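Local coordinates for 1,4-dihydroxy-2-naphthoyl-CoA hydrolase (Escherichia coli, PDB 1VH5), which hydrolyses 1,4-dihydroxy-2-naphthoyl-CoA to 1,4-dihydroxy-2-naphthoate in menaquinone biosynthesis and also cleaves many other acyl-CoA thioesters, at residues Phe25-Arg29 and Thr41-Arg47; Ala71-Thr76 and His113-Gln117. All coordinates share one frame; numbering follows the deposited sequence. Where two conformers were deposited one is given.

Contact 1 of 2, residues Phe25-Arg29 and Thr41-Arg47; sequences FLDIR and TMPVDSR
The guanidinium of R47 lies flat on the ring of F25, their planes 17° apart, a stacked cation-pi pair set off-centre. R47 CD sits over the same ring face, a CH-pi contact, while F25 CE1 lies over one face of the guanidinium, and the backbone carbon of F25 comes to its edge. That edge also bonds: R47 NH2 donates to F25 O at 2.9 Å, in the guanidinium plane and on a lone pair of the carbonyl. One residue thus holds the cation twice, by ring and by backbone, which fixes how the guanidinium is turned. The ring gets there with CG anti to the backbone N (chi1 -173°), and the arginine reaches it with a chain extended from CG to NE.

Next along, P43 CD presses to 3.2 Å from L26 O, and L26 CD2 meets R47 CB at 3.9 Å. I28 and M42 run side by side, CG1 of I28 being 3.7 Å from CG of M42. At the far end the segments join as strands: R29 N donates to T41 O at 2.9 Å and T41 N to R29 O at 2.8 Å, an antiparallel hydrogen-bonded pair. Just before it, D27 closes a Schellman motif, and its carboxylate forms a salt bridge with R99 through OD1.

Segment 25-29 leads from the end of helix 22-25 into strand 29-33, whose start pairs with strand 38-43. Beneath, L26 and I28 rest on V62 of helix 57-74, the central helix of the hotdog fold, and M42 on A59; M42 also pairs by backbone with V100 of strand 99-106, while F25 packs against R47 of the second subunit and R47 against F25 of that subunit.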
# COMPACT_ATOMS: atom_id res chain seq x y z
N PHE A 25 3.09 11.81 7.80
CA PHE A 25 1.81 12.28 7.25
C PHE A 25 0.64 11.43 7.73
O PHE A 25 -0.42 11.96 8.03
CB PHE A 25 1.88 12.30 5.72
CG PHE A 25 0.66 12.92 5.03
CD1 PHE A 25 0.42 14.29 5.11
CD2 PHE A 25 -0.20 12.14 4.26
CE1 PHE A 25 -0.66 14.87 4.47
CE2 PHE A 25 -1.30 12.72 3.62
CZ PHE A 25 -1.52 14.10 3.73
N LEU A 26 0.82 10.11 7.78
CA LEU A 26 -0.26 9.22 8.18
C LEU A 26 -0.32 8.94 9.68
O LEU A 26 -1.17 8.15 10.13
CB LEU A 26 -0.19 7.89 7.41
CG LEU A 26 -0.29 7.97 5.89
CD1 LEU A 26 -0.27 6.53 5.32
CD2 LEU A 26 -1.58 8.66 5.45
N ASP A 27 0.60 9.54 10.45
CA ASP A 27 0.68 9.31 11.91
C ASP A 27 0.92 7.85 12.25
O ASP A 27 0.35 7.34 13.21
CB ASP A 27 -0.60 9.82 12.61
CG ASP A 27 -0.48 9.89 14.13
OD1 ASP A 27 -1.50 9.59 14.80
OD2 ASP A 27 0.58 10.23 14.70
N ILE A 28 1.75 7.20 11.45
CA ILE A 28 2.24 5.89 11.86
C ILE A 28 3.23 6.08 13.02
O ILE A 28 4.16 6.90 12.91
CB ILE A 28 2.85 5.18 10.63
CG1 ILE A 28 1.72 4.81 9.66
CG2 ILE A 28 3.60 3.92 11.04
CD1 ILE A 28 2.21 4.41 8.22
N ARG A 29 3.03 5.32 14.10
CA ARG A 29 3.83 5.47 15.32
C ARG A 29 4.38 4.10 15.68
O ARG A 29 3.62 3.17 15.96
CB ARG A 29 2.95 5.95 16.49
CG ARG A 29 2.05 7.14 16.26
CD ARG A 29 1.55 7.78 17.56
NE ARG A 29 0.53 8.80 17.32
CZ ARG A 29 -0.62 8.91 17.98
NH1 ARG A 29 -1.47 9.90 17.67
NH2 ARG A 29 -0.95 8.04 18.93
N THR A 41 1.55 1.46 15.20
CA THR A 41 0.12 1.70 14.97
C THR A 41 -0.12 2.82 13.97
O THR A 41 0.74 3.59 13.64
CB THR A 41 -0.62 2.03 16.27
OG1 THR A 41 -0.09 3.25 16.81
CG2 THR A 41 -0.44 0.93 17.32
N MET A 42 -1.36 2.87 13.48
CA MET A 42 -1.80 3.85 12.47
C MET A 42 -3.27 4.11 12.67
O MET A 42 -4.05 3.19 12.90
CB MET A 42 -1.56 3.29 11.06
CG MET A 42 -1.97 4.19 9.87
SD MET A 42 -1.69 3.42 8.29
CE MET A 42 -2.87 2.20 8.36
N PRO A 43 -3.68 5.39 12.59
CA PRO A 43 -5.10 5.69 12.79
C PRO A 43 -5.91 5.27 11.56
O PRO A 43 -5.37 5.24 10.43
CB PRO A 43 -5.12 7.22 12.91
CG PRO A 43 -3.98 7.67 12.05
CD PRO A 43 -2.91 6.60 12.28
N VAL A 44 -7.16 4.94 11.81
CA VAL A 44 -8.18 4.77 10.78
C VAL A 44 -8.88 6.13 10.76
O VAL A 44 -9.70 6.43 11.62
CB VAL A 44 -9.16 3.60 11.07
CG1 VAL A 44 -10.14 3.44 9.91
CG2 VAL A 44 -8.42 2.29 11.35
N ASP A 45 -8.47 6.99 9.85
CA ASP A 45 -8.98 8.37 9.81
C ASP A 45 -9.08 8.87 8.36
O ASP A 45 -8.89 8.11 7.39
CB ASP A 45 -8.13 9.30 10.70
CG ASP A 45 -6.76 9.60 10.13
OD1 ASP A 45 -6.02 10.34 10.81
OD2 ASP A 45 -6.34 9.17 9.05
N SER A 46 -9.35 10.14 8.18
CA SER A 46 -9.59 10.65 6.85
C SER A 46 -8.42 10.44 5.90
O SER A 46 -8.63 10.40 4.68
CB SER A 46 -10.04 12.12 6.91
OG SER A 46 -9.00 12.94 7.36
N ARG A 47 -7.19 10.31 6.43
CA ARG A 47 -6.01 10.15 5.59
C ARG A 47 -5.76 8.71 5.20
O ARG A 47 -4.95 8.45 4.33
CB ARG A 47 -4.75 10.73 6.25
CG ARG A 47 -4.81 12.25 6.37
CD ARG A 47 -3.61 12.86 7.07
NE ARG A 47 -3.71 14.32 7.16
CZ ARG A 47 -2.73 15.12 7.57
NH1 ARG A 47 -2.94 16.44 7.60
NH2 ARG A 47 -1.54 14.64 7.92

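Contact 2 of 2, residues Ala71-Thr76 and His113-Gln117; sequences AGYLCT and HQVWQ
A71 CB sits over one face of the W116 indole, where the central helix of the hotdog fold ends against its curved antiparallel sheet. The methyl is 3.6 Å from the centroid of the six-membered ring, a CH-pi contact 12° off the normal. C75 SG meets the same ring at its edge, near the plane, 3.7 Å from W116 CH2. Tighter still, G72 CA lies 3.0 Å from Q114 OE1, where a side chain would probably clash. This closely packed side is fully buried, with C104 and L109 also against the indole.

Replacing W116 by an alanine is likely to open a gap under A71 CB and beside C75 SG and leave Q114 OE1 without the indole N-H that helps fix its amide.

Only toward T76 is the packing looser, CG2 staying 4.1 Å from Q114 NE2; the strand's other, more exposed face carries H113 of the substrate-binding site. W116 NE1, above the amide plane of Q114, donates to OE1, which T135 also bonds, and together they hold the amide in place. Across the contact, Q114 NE2 donates to G72 O at 3.1 Å, nearly straight at 171°, and C75 N reaches that oxygen from the opposite face of its plane.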
# COMPACT_ATOMS: atom_id res chain seq x y z
N ALA A 71 12.48 -2.74 10.02
CA ALA A 71 12.94 -3.98 10.67
C ALA A 71 14.09 -4.58 9.88
O ALA A 71 15.12 -5.02 10.44
CB ALA A 71 11.79 -4.98 10.81
N GLY A 72 13.94 -4.59 8.56
CA GLY A 72 14.99 -5.12 7.67
C GLY A 72 16.30 -4.37 7.87
O GLY A 72 17.39 -4.97 7.99
N TYR A 73 16.23 -3.02 7.85
CA TYR A 73 17.42 -2.17 8.07
C TYR A 73 18.07 -2.50 9.42
O TYR A 73 19.30 -2.62 9.51
CB TYR A 73 16.98 -0.69 8.02
CG TYR A 73 18.05 0.27 8.57
CD1 TYR A 73 19.20 0.56 7.84
CD2 TYR A 73 17.88 0.87 9.82
CE1 TYR A 73 20.19 1.43 8.35
CE2 TYR A 73 18.85 1.76 10.33
CZ TYR A 73 19.99 2.03 9.58
OH TYR A 73 20.96 2.88 10.08
N LEU A 74 17.25 -2.67 10.45
CA LEU A 74 17.78 -2.95 11.79
C LEU A 74 18.47 -4.30 11.89
O LEU A 74 19.22 -4.52 12.87
CB LEU A 74 16.71 -2.83 12.88
CG LEU A 74 16.08 -1.44 13.05
CD1 LEU A 74 14.87 -1.51 13.97
CD2 LEU A 74 17.08 -0.40 13.60
N CYS A 75 18.29 -5.16 10.87
CA CYS A 75 18.93 -6.48 10.82
C CYS A 75 20.13 -6.48 9.87
O CYS A 75 20.65 -7.55 9.51
CB CYS A 75 17.94 -7.59 10.46
SG CYS A 75 16.70 -7.85 11.76
N THR A 76 20.56 -5.29 9.45
CA THR A 76 21.82 -5.15 8.68
C THR A 76 22.81 -4.37 9.52
O THR A 76 22.48 -3.89 10.61
CB THR A 76 21.61 -4.44 7.31
OG1 THR A 76 21.20 -3.07 7.53
CG2 THR A 76 20.55 -5.13 6.46
N HIS A 113 18.88 -11.72 1.26
CA HIS A 113 17.46 -11.37 1.23
C HIS A 113 16.87 -11.55 2.60
O HIS A 113 17.40 -12.30 3.44
CB HIS A 113 16.70 -12.27 0.20
CG HIS A 113 17.16 -12.03 -1.18
ND1 HIS A 113 18.21 -12.73 -1.74
CD2 HIS A 113 16.79 -11.10 -2.08
CE1 HIS A 113 18.44 -12.26 -2.96
NE2 HIS A 113 17.59 -11.27 -3.18
N GLN A 114 15.70 -10.92 2.82
CA GLN A 114 14.93 -11.13 4.04
C GLN A 114 13.47 -11.30 3.64
O GLN A 114 13.02 -10.78 2.60
CB GLN A 114 15.03 -9.93 5.00
CG GLN A 114 16.44 -9.44 5.24
CD GLN A 114 16.45 -8.08 5.87
OE1 GLN A 114 15.56 -7.25 5.62
NE2 GLN A 114 17.48 -7.81 6.69
N VAL A 115 12.73 -11.99 4.49
CA VAL A 115 11.29 -12.03 4.36
C VAL A 115 10.68 -11.73 5.72
O VAL A 115 11.07 -12.32 6.73
CB VAL A 115 10.81 -13.41 3.87
CG1 VAL A 115 9.24 -13.47 3.73
CG2 VAL A 115 11.51 -13.78 2.54
N TRP A 116 9.74 -10.78 5.72
CA TRP A 116 9.09 -10.30 6.93
C TRP A 116 7.60 -10.62 6.83
O TRP A 116 7.01 -10.45 5.74
CB TRP A 116 9.29 -8.78 7.03
CG TRP A 116 10.71 -8.41 7.30
CD1 TRP A 116 11.67 -8.07 6.41
CD2 TRP A 116 11.35 -8.47 8.57
NE1 TRP A 116 12.88 -7.84 7.05
CE2 TRP A 116 12.71 -8.12 8.38
CE3 TRP A 116 10.91 -8.80 9.86
CZ2 TRP A 116 13.62 -8.04 9.43
CZ3 TRP A 116 11.83 -8.71 10.93
CH2 TRP A 116 13.17 -8.34 10.69
N GLN A 117 6.98 -11.03 7.93
CA GLN A 117 5.53 -11.19 7.99
C GLN A 117 4.99 -10.06 8.86
O GLN A 117 5.45 -9.84 10.01
CB GLN A 117 5.18 -12.54 8.58
CG GLN A 117 3.66 -12.88 8.60
CD GLN A 117 3.48 -14.38 8.85
OE1 GLN A 117 3.63 -15.20 7.95
NE2 GLN A 117 3.22 -14.72 10.07

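From the N terminus, the chain passes helices 11-16 and 22-25 before contact 1 closes a short loop, most of the hairpin of strands 29-33 and 38-43 lying between its segments. It then runs through helix 57-74, whose last turn opens contact 2. Strands 81-91, 99-106 and 108-109 follow before 113-117 closes this longer loop. The two loops neither nest nor cross; they stand in series, centres 23 Å apart, on opposite sides of the chain's centre. Both serve one sheet: contact 1 ties the end of helix 22-25 and the turn after it to strand 38-43, and contact 2 ties the C-terminal end of the central helix to strand 113-121.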